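Local coordinates for putative endonuclease/exonuclease/phosphatase family protein (PDB 3MPR) that belongs to the metal-dependent endonuclease/exonuclease/phosphatase family and probably hydrolyses phosphodiester bonds in nucleic acid, at the interface of chains A and B. Sequence-based numbering; all coordinates share one arbitrary frame. Chains: chain A/B, Putative endonuclease/exonuclease/phosphatase family protein.

The interface of chains A and B. Residues chain A 34, 37-38, 41; chain B 206-208, 210.
This is a helix-against-strand patch of a two-fold symmetric interface between two copies of one protein. Exchanging the chains gives a twin patch, so each copy lends both the helix and the strand. The patch helps to join the two copies in the deposited assembly; the structure alone does not show that this dimer forms in solution. Helix 28-41 of chain A supplies A:Val34, A:Gln37, A:Met38 and A:Tyr41. Strand 206-208 of chain B and the loop residue B:Leu210 receive them.

A:Gln37 carries the polar part. Its amide nitrogen NE2 donates to the backbone carbonyl oxygen O of B:Arg207 at 2.9 Å. That acceptor lies nearly in the amide plane of A:Gln37. The same NE2 also donates to the phenol oxygen OH of B:Tyr206 at 3.0 Å. This second partner is tilted 18° from the amide plane. Two bonds from one nitrogen should fix the rotation of the amide. The bend at chi2 (-137°) helps turn the amide toward the strand. The amide oxygen OE1 of A:Gln37 lies at the ring edge of B:Tyr208, 4.0 Å from its CD1. An alanine at A:Gln37 would probably leave the carbonyl of B:Arg207 and the phenol of B:Tyr206 without this shared donor and free the B:Tyr206 side chain to shift.

The apolar part centres on two tyrosines. The side chains of A:Tyr41 and B:Tyr208 run at about a right angle to each other, although their rings are roughly parallel, with planes about 28° apart. The rings overlap with an offset: CD2 of B:Tyr208 sits over one face of A:Tyr41 toward its rim, 3.3 Å from CG of A:Tyr41. At the other end of its ring, the phenol OH of B:Tyr208 rests against CG of the selenomethionine A:Met38, 3.4 Å away. One turn back along the helix, methyl CG1 of A:Val34 touches methyl CD1 of B:Leu210 at 3.8 Å.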
ATOM      1  N   VAL A  34      14.294  -2.876  -1.205  1.00  8.76           N
ATOM      2  CA  VAL A  34      12.868  -2.729  -1.551  1.00  9.26           C
ATOM      3  C   VAL A  34      11.965  -3.146  -0.381  1.00 10.47           C
ATOM      4  O   VAL A  34      10.998  -2.453  -0.042  1.00 12.02           O
ATOM      5  CB  VAL A  34      12.516  -3.554  -2.813  1.00  9.68           C
ATOM      6  CG1 VAL A  34      11.060  -3.323  -3.227  1.00  8.47           C
ATOM      7  CG2 VAL A  34      13.456  -3.181  -3.963  1.00 13.15           C
ATOM      8  N   GLN A  37      11.977  -0.288   2.030  1.00  7.65           N
ATOM      9  CA  GLN A  37      11.065   0.744   1.531  1.00 12.55           C
ATOM     10  C   GLN A  37       9.587   0.412   1.771  1.00 12.66           C
ATOM     11  O   GLN A  37       8.806   1.293   2.123  1.00  8.12           O
ATOM     12  CB  GLN A  37      11.315   1.058   0.052  1.00 10.29           C
ATOM     13  CG  GLN A  37      12.543   1.952  -0.187  1.00 15.38           C
ATOM     14  CD  GLN A  37      12.273   3.041  -1.211  1.00 18.64           C
ATOM     15  OE1 GLN A  37      12.343   2.798  -2.416  1.00 19.38           O
ATOM     16  NE2 GLN A  37      11.935   4.247  -0.735  1.00 14.84           N
HETATM   17  N   MSE A  38       9.190  -0.844   1.578  1.00  7.76           N
HETATM   18  CA  MSE A  38       7.783  -1.205   1.816  1.00 10.75           C
HETATM   19  C   MSE A  38       7.385  -1.028   3.279  1.00 11.35           C
HETATM   20  O   MSE A  38       6.301  -0.525   3.581  1.00 10.30           O
HETATM   21  CB  MSE A  38       7.501  -2.640   1.394  1.00 10.10           C
HETATM   22  CG  MSE A  38       7.683  -2.893  -0.090  1.00 14.85           C
HETATM   23 SE   MSE A  38       7.080  -4.686  -0.572  1.00 27.14          SE
HETATM   24  CE  MSE A  38       5.205  -4.479  -0.129  1.00 11.35           C
ATOM     25  N   TYR A  41       7.127   2.783   3.741  1.00  7.06           N
ATOM     26  CA  TYR A  41       5.999   3.382   3.025  1.00  8.26           C
ATOM     27  C   TYR A  41       4.651   2.930   3.571  1.00  7.97           C
ATOM     28  O   TYR A  41       3.699   3.716   3.643  1.00  9.00           O
ATOM     29  CB  TYR A  41       6.075   3.078   1.527  1.00  7.25           C
ATOM     30  CG  TYR A  41       5.019   3.838   0.755  1.00  9.29           C
ATOM     31  CD1 TYR A  41       5.212   5.161   0.417  1.00  9.25           C
ATOM     32  CD2 TYR A  41       3.808   3.239   0.412  1.00  8.14           C
ATOM     33  CE1 TYR A  41       4.256   5.870  -0.275  1.00  2.90           C
ATOM     34  CE2 TYR A  41       2.838   3.948  -0.274  1.00  7.06           C
ATOM     35  CZ  TYR A  41       3.068   5.255  -0.614  1.00  9.02           C
ATOM     36  OH  TYR A  41       2.102   5.974  -1.281  1.00 13.34           O
TER
ATOM     37  N   TYR B 206       9.776  11.820   1.784  1.00 14.02           N
ATOM     38  CA  TYR B 206      10.050  10.408   1.529  1.00  8.69           C
ATOM     39  C   TYR B 206       9.524   9.996   0.155  1.00  6.82           C
ATOM     40  O   TYR B 206       8.374  10.273  -0.181  1.00  8.48           O
ATOM     41  CB  TYR B 206       9.423   9.534   2.612  1.00 10.64           C
ATOM     42  CG  TYR B 206       9.820   8.078   2.491  1.00 17.13           C
ATOM     43  CD1 TYR B 206      10.929   7.581   3.186  1.00 18.75           C
ATOM     44  CD2 TYR B 206       9.111   7.204   1.670  1.00 14.27           C
ATOM     45  CE1 TYR B 206      11.312   6.254   3.071  1.00 15.90           C
ATOM     46  CE2 TYR B 206       9.492   5.867   1.546  1.00 15.59           C
ATOM     47  CZ  TYR B 206      10.595   5.402   2.253  1.00 18.25           C
ATOM     48  OH  TYR B 206      10.984   4.082   2.138  1.00 18.19           O
ATOM     49  N   ARG B 207      10.363   9.320  -0.624  1.00  9.92           N
ATOM     50  CA  ARG B 207      10.013   8.937  -1.991  1.00 11.39           C
ATOM     51  C   ARG B 207       9.996   7.421  -2.134  1.00 13.88           C
ATOM     52  O   ARG B 207      10.988   6.757  -1.841  1.00 10.98           O
ATOM     53  CB  ARG B 207      11.024   9.523  -2.996  1.00 14.49           C
ATOM     54  CG  ARG B 207      10.783   9.089  -4.465  1.00 12.40           C
ATOM     55  CD  ARG B 207      11.956   9.501  -5.380  1.00  9.04           C
ATOM     56  NE  ARG B 207      12.127  10.947  -5.320  1.00 15.81           N
ATOM     57  CZ  ARG B 207      13.259  11.596  -5.567  1.00 19.09           C
ATOM     58  NH1 ARG B 207      14.363  10.934  -5.899  1.00 21.06           N
ATOM     59  NH2 ARG B 207      13.277  12.919  -5.479  1.00 13.81           N
ATOM     60  N   TYR B 208       8.863   6.884  -2.574  1.00 13.00           N
ATOM     61  CA  TYR B 208       8.727   5.460  -2.854  1.00 10.16           C
ATOM     62  C   TYR B 208       8.401   5.332  -4.335  1.00 10.70           C
ATOM     63  O   TYR B 208       7.260   5.537  -4.752  1.00 11.36           O
ATOM     64  CB  TYR B 208       7.601   4.880  -2.000  1.00  8.23           C
ATOM     65  CG  TYR B 208       7.352   3.393  -2.145  1.00  8.40           C
ATOM     66  CD1 TYR B 208       8.399   2.480  -2.106  1.00  6.27           C
ATOM     67  CD2 TYR B 208       6.054   2.899  -2.282  1.00  9.49           C
ATOM     68  CE1 TYR B 208       8.165   1.107  -2.224  1.00  8.93           C
ATOM     69  CE2 TYR B 208       5.809   1.524  -2.387  1.00 12.67           C
ATOM     70  CZ  TYR B 208       6.871   0.642  -2.358  1.00 14.22           C
ATOM     71  OH  TYR B 208       6.653  -0.712  -2.466  1.00 12.89           O
ATOM     72  N   LEU B 210       9.228   2.722  -7.261  1.00  8.06           N
ATOM     73  CA  LEU B 210       9.784   1.506  -7.857  1.00  9.06           C
ATOM     74  C   LEU B 210       9.570   1.446  -9.371  1.00 13.82           C
ATOM     75  O   LEU B 210       9.944   0.468 -10.026  1.00 11.46           O
ATOM     76  CB  LEU B 210       9.168   0.266  -7.211  1.00  9.91           C
ATOM     77  CG  LEU B 210       9.293   0.128  -5.701  1.00 10.64           C
ATOM     78  CD1 LEU B 210       8.658  -1.190  -5.250  1.00 12.77           C
ATOM     79  CD2 LEU B 210      10.761   0.189  -5.292  1.00 12.13           C
TER